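Local coordinates for molybdenum ABC transporter, periplasmic molybdenum-binding protein (Vibrio cholerae, PDB 4RXL), which binds tungstate and probably captures molybdate or tungstate in the periplasm for uptake through a ModABC-type transporter, at residues S42-I47 and D54-A59; E61-Y66 and V121-A126. All coordinates share one frame; numbering follows the deposited sequence.

Contact 1: residues S42-I47 and D54-A59; sequences SLARQI and DLFISA. With WO4 (tungstate(VI)ion), chain B.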
# COMPACT_ATOMS: atom_id res chain seq x y z
N SER A 42 7.61 7.49 -4.54
CA SER A 42 8.22 8.69 -4.05
C SER A 42 9.33 8.41 -3.00
O SER A 42 10.41 9.00 -3.05
CB SER A 42 7.15 9.59 -3.48
OG SER A 42 7.73 10.82 -3.05
N LEU A 43 9.05 7.46 -2.10
CA LEU A 43 10.03 7.10 -1.08
C LEU A 43 11.30 6.58 -1.73
O LEU A 43 12.42 6.98 -1.38
CB LEU A 43 9.45 6.07 -0.12
CG LEU A 43 8.25 6.52 0.71
CD1 LEU A 43 7.68 5.34 1.48
CD2 LEU A 43 8.63 7.62 1.66
N ALA A 44 11.14 5.65 -2.66
CA ALA A 44 12.31 5.08 -3.34
C ALA A 44 13.17 6.12 -4.04
O ALA A 44 14.40 6.04 -4.02
CB ALA A 44 11.88 4.02 -4.36
N ARG A 45 12.53 7.09 -4.69
CA ARG A 45 13.22 8.12 -5.43
C ARG A 45 13.95 9.08 -4.51
O ARG A 45 15.00 9.57 -4.84
CB ARG A 45 12.26 8.87 -6.37
CG ARG A 45 11.83 7.98 -7.50
CD ARG A 45 10.69 8.55 -8.30
NE ARG A 45 10.62 7.91 -9.62
CZ ARG A 45 9.51 7.77 -10.35
NH1 ARG A 45 8.33 8.18 -9.91
NH2 ARG A 45 9.60 7.18 -11.54
N GLN A 46 13.38 9.26 -3.33
CA GLN A 46 14.03 10.05 -2.30
C GLN A 46 15.28 9.38 -1.77
O GLN A 46 16.34 10.02 -1.65
CB GLN A 46 13.08 10.18 -1.13
CG GLN A 46 11.97 11.16 -1.34
CD GLN A 46 12.15 12.21 -0.34
OE1 GLN A 46 11.63 12.11 0.77
NE2 GLN A 46 13.05 13.12 -0.63
N ILE A 47 15.14 8.08 -1.47
CA ILE A 47 16.31 7.27 -1.10
C ILE A 47 17.43 7.31 -2.17
O ILE A 47 18.60 7.48 -1.87
CB ILE A 47 15.90 5.83 -0.80
CG1 ILE A 47 14.96 5.79 0.43
CG2 ILE A 47 17.10 4.92 -0.61
CD1 ILE A 47 14.24 4.48 0.63
N ASP A 54 17.46 3.83 6.60
CA ASP A 54 18.09 2.58 6.99
C ASP A 54 17.33 1.39 6.45
O ASP A 54 17.91 0.38 6.11
CB ASP A 54 18.22 2.53 8.51
CG ASP A 54 19.14 3.63 9.05
OD1 ASP A 54 20.37 3.53 8.86
OD2 ASP A 54 18.64 4.61 9.66
N LEU A 55 16.02 1.53 6.40
CA LEU A 55 15.11 0.46 5.96
C LEU A 55 14.05 1.05 5.07
O LEU A 55 13.61 2.19 5.30
CB LEU A 55 14.37 -0.17 7.15
CG LEU A 55 15.14 -0.90 8.25
CD1 LEU A 55 14.15 -1.37 9.30
CD2 LEU A 55 15.92 -2.05 7.67
N PHE A 56 13.62 0.24 4.11
CA PHE A 56 12.55 0.60 3.18
C PHE A 56 11.54 -0.52 3.02
O PHE A 56 11.89 -1.63 2.72
CB PHE A 56 13.16 0.94 1.82
CG PHE A 56 12.14 1.27 0.72
CD1 PHE A 56 11.08 2.14 0.91
CD2 PHE A 56 12.29 0.72 -0.53
CE1 PHE A 56 10.21 2.45 -0.15
CE2 PHE A 56 11.41 1.00 -1.56
CZ PHE A 56 10.39 1.88 -1.38
N ILE A 57 10.27 -0.23 3.23
CA ILE A 57 9.20 -1.19 2.98
C ILE A 57 8.37 -0.65 1.83
O ILE A 57 7.75 0.40 1.93
CB ILE A 57 8.29 -1.39 4.22
CG1 ILE A 57 9.13 -1.95 5.38
CG2 ILE A 57 7.07 -2.27 3.91
CD1 ILE A 57 8.38 -1.97 6.71
N SER A 58 8.34 -1.38 0.74
CA SER A 58 7.55 -1.01 -0.45
C SER A 58 6.26 -1.80 -0.53
O SER A 58 6.17 -2.91 -0.02
CB SER A 58 8.40 -1.32 -1.67
OG SER A 58 7.74 -0.97 -2.86
N ALA A 59 5.24 -1.24 -1.19
CA ALA A 59 3.99 -1.95 -1.45
C ALA A 59 4.01 -2.74 -2.76
O ALA A 59 2.98 -3.34 -3.14
CB ALA A 59 2.83 -0.99 -1.39
W WO4 B . 1.22 2.71 -1.36
O1 WO4 B . 0.40 4.54 -1.21
O2 WO4 B . 0.44 1.52 -2.83
O3 WO4 B . 3.24 2.91 -1.71
O4 WO4 B . 0.94 1.68 0.41
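Leu43, Ala44 and Ile47 on helix 40-49 pack against Phe56 of strand 55-57 in a buried helix-on-sheet contact, made within one lobe of the periplasmic binding protein fold. The two elements run nearly antiparallel, at 156° between their N-to-C directions, with their axes 9.7 Å apart; Ala44 and Phe56 bring the backbones nearest. One aromatic ring does almost all the work on the strand side. With CG anti to the backbone N (chi1 177°), Phe56 reaches out from the strand, and three aliphatic groups meet its ring from oblique directions. The methyl CD1 of Ile47 lies 3.8 Å from CG of Phe56 and makes an off-centre CH-pi contact, 30° off the ring normal. Further out along the ring, CB of Leu43 sits 3.7 Å from CE1 of Phe56, while CB of Ala44 comes within 4.0 Å of Phe56 CZ at the far end. Contact across the segments is thus apolar, spread along the ring from root to tip. Leu55 and Ile57 point from the strand away from the helix, as alternation in a strand requires. Ala59, just past the strand, belongs to the tungstate pocket. On the sheet, strand 55-57 lies between strands 6-11 and 195-201; Tyr9 of the former also touches Leu43 and Ile47, and Leu67 of helix 61-69 packs on Phe56.

Contact 2: residues E61-Y66 and V121-A126; sequences EEWANY and VDAVPA. With WO4 (tungstate(VI)ion), chain B.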
# COMPACT_ATOMS: atom_id res chain seq x y z
N GLU A 61 7.14 -5.21 -5.33
CA GLU A 61 8.51 -5.71 -5.43
C GLU A 61 9.37 -4.77 -6.26
O GLU A 61 10.56 -4.58 -5.98
CB GLU A 61 8.50 -7.14 -6.00
CG GLU A 61 7.92 -8.12 -4.97
CD GLU A 61 7.56 -9.50 -5.51
OE1 GLU A 61 7.01 -9.58 -6.63
OE2 GLU A 61 7.81 -10.50 -4.80
N GLU A 62 8.75 -4.12 -7.24
CA GLU A 62 9.44 -3.31 -8.22
C GLU A 62 10.22 -2.17 -7.57
O GLU A 62 11.39 -1.98 -7.89
CB GLU A 62 8.44 -2.78 -9.27
CG GLU A 62 7.97 -3.85 -10.28
CD GLU A 62 7.13 -5.01 -9.70
OE1 GLU A 62 6.35 -4.78 -8.72
OE2 GLU A 62 7.24 -6.14 -10.25
N TRP A 63 9.60 -1.43 -6.66
CA TRP A 63 10.32 -0.28 -6.10
C TRP A 63 11.48 -0.68 -5.21
O TRP A 63 12.43 0.10 -5.08
CB TRP A 63 9.40 0.72 -5.41
CG TRP A 63 8.64 1.50 -6.47
CD1 TRP A 63 7.30 1.44 -6.75
CD2 TRP A 63 9.22 2.42 -7.39
NE1 TRP A 63 7.00 2.29 -7.81
CE2 TRP A 63 8.17 2.89 -8.22
CE3 TRP A 63 10.51 2.89 -7.60
CZ2 TRP A 63 8.38 3.81 -9.21
CZ3 TRP A 63 10.72 3.79 -8.60
CH2 TRP A 63 9.66 4.25 -9.39
N ALA A 64 11.44 -1.87 -4.60
CA ALA A 64 12.58 -2.31 -3.81
C ALA A 64 13.67 -2.79 -4.75
O ALA A 64 14.85 -2.52 -4.54
CB ALA A 64 12.17 -3.40 -2.83
N ASN A 65 13.28 -3.48 -5.83
CA ASN A 65 14.25 -3.92 -6.83
C ASN A 65 14.91 -2.75 -7.61
O ASN A 65 16.06 -2.85 -8.04
CB ASN A 65 13.62 -4.92 -7.79
CG ASN A 65 14.64 -5.58 -8.69
OD1 ASN A 65 15.53 -6.31 -8.24
ND2 ASN A 65 14.54 -5.31 -9.98
N TYR A 66 14.19 -1.64 -7.73
CA TYR A 66 14.73 -0.40 -8.25
C TYR A 66 15.99 0.02 -7.49
O TYR A 66 17.02 0.35 -8.09
CB TYR A 66 13.67 0.68 -8.12
CG TYR A 66 14.04 2.04 -8.63
CD1 TYR A 66 13.89 2.35 -9.97
CD2 TYR A 66 14.50 3.03 -7.77
CE1 TYR A 66 14.22 3.60 -10.45
CE2 TYR A 66 14.83 4.29 -8.24
CZ TYR A 66 14.68 4.57 -9.58
OH TYR A 66 15.05 5.80 -10.08
N VAL A 121 -1.49 6.22 -10.94
CA VAL A 121 -1.55 4.90 -11.59
C VAL A 121 -0.28 4.45 -12.29
O VAL A 121 -0.15 3.27 -12.62
CB VAL A 121 -2.74 4.79 -12.58
CG1 VAL A 121 -4.07 5.01 -11.88
CG2 VAL A 121 -2.58 5.77 -13.73
N ASP A 122 0.63 5.38 -12.54
CA ASP A 122 1.84 5.05 -13.26
C ASP A 122 2.95 4.61 -12.33
O ASP A 122 3.79 3.83 -12.75
CB ASP A 122 2.30 6.23 -14.13
CG ASP A 122 1.31 6.54 -15.25
OD1 ASP A 122 0.91 5.59 -15.97
OD2 ASP A 122 0.92 7.72 -15.40
N ALA A 123 2.95 5.08 -11.09
CA ALA A 123 4.08 4.81 -10.19
C ALA A 123 3.75 4.31 -8.78
O ALA A 123 4.53 3.57 -8.21
CB ALA A 123 4.97 6.03 -10.10
N VAL A 124 2.62 4.73 -8.20
CA VAL A 124 2.31 4.29 -6.83
C VAL A 124 1.74 2.89 -6.87
O VAL A 124 0.78 2.67 -7.62
CB VAL A 124 1.32 5.24 -6.11
CG1 VAL A 124 1.03 4.71 -4.72
CG2 VAL A 124 1.92 6.64 -6.06
N PRO A 125 2.25 1.95 -6.04
CA PRO A 125 1.77 0.57 -6.17
C PRO A 125 0.26 0.42 -6.17
O PRO A 125 -0.28 -0.25 -7.05
CB PRO A 125 2.43 -0.15 -4.99
CG PRO A 125 3.75 0.58 -4.88
CD PRO A 125 3.40 2.04 -5.13
N ALA A 126 -0.44 1.11 -5.27
CA ALA A 126 -1.90 0.95 -5.24
C ALA A 126 -2.55 1.42 -6.53
O ALA A 126 -3.60 0.89 -6.93
CB ALA A 126 -2.48 1.72 -4.07
W WO4 B . 1.22 2.71 -1.36
O1 WO4 B . 0.40 4.54 -1.21
O2 WO4 B . 0.44 1.52 -2.83
O3 WO4 B . 3.24 2.91 -1.71
O4 WO4 B . 0.94 1.68 0.41
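Trp63 of helix 61-69 and the turn leading into helix 125-137 meet beside the tungstate pocket, where they bridge the two lobes of the binding protein next to the bound anion. NE1 of the Trp63 indole donates a hydrogen bond of 2.8 Å to the backbone O of Ala123. The N-H...O angle is 145°, so the bond is somewhat bent; the donor lies in the carbonyl plane, but the oxygen sits 23° out of the indole plane. CG of Trp63 is anti to its own carbonyl carbon (chi1 -75°), which sends the ring out from the helix toward the turn. Ala123 O and Pro125 CG both lie at the ring edge. There, CD1 of Trp63 meets CG of Pro125 at 4.1 Å, the two side chains crossing at about a right angle. At the benzene end, CB of Ala123 is 4.2 Å from CZ2 of Trp63. The indole is also braced within its own helix: CZ3 of Trp63 stands over the centre of the Tyr66 ring, 3.6 Å above its plane, and the Tyr66 hydroxyl is bonded in turn to Glu48.

Past the turn, Val124 takes the N-cap position, and the first helical residues face the ligand. Ala126 N gives tungstate O2 a hydrogen bond of 2.6 Å, while CB of Pro125 approaches the same oxygen to 3.4 Å. Ser40, Ser13, Tyr171 and Val153 supply further hydrogen bonds to the anion. With a backbone N-H at the start of a helix as donor, the partial positive charge of that helix end would favour an oxyanion, and the uncharged indole-to-carbonyl bond links helix 61-69 of one lobe to the turn that precedes this ligand-binding N-H of the other.

How the contacts relate
Contacts 1 and 2 follow one another along the chain, with centres about 10 Å apart, and helix 61-69 follows strand 55-57 after a short connection. Trp63 connects them: its CE3 lies 3.7 Å from CB of Ala44, its CB is 3.5 Å from OG of Ser58, and its CH2 is 3.6 Å from NH2 of Arg45. The Trp63 side chain therefore rests on both segments of contact 1, its ring on 42-47 and its CB on Ser58. Nearer the ligand, CB of Ala59 meets CB of Pro125 at 3.7 Å, so residues from the two contacts adjoin in the tungstate pocket. Contact 1 is internal to one lobe; contact 2 carries that packing across to the other.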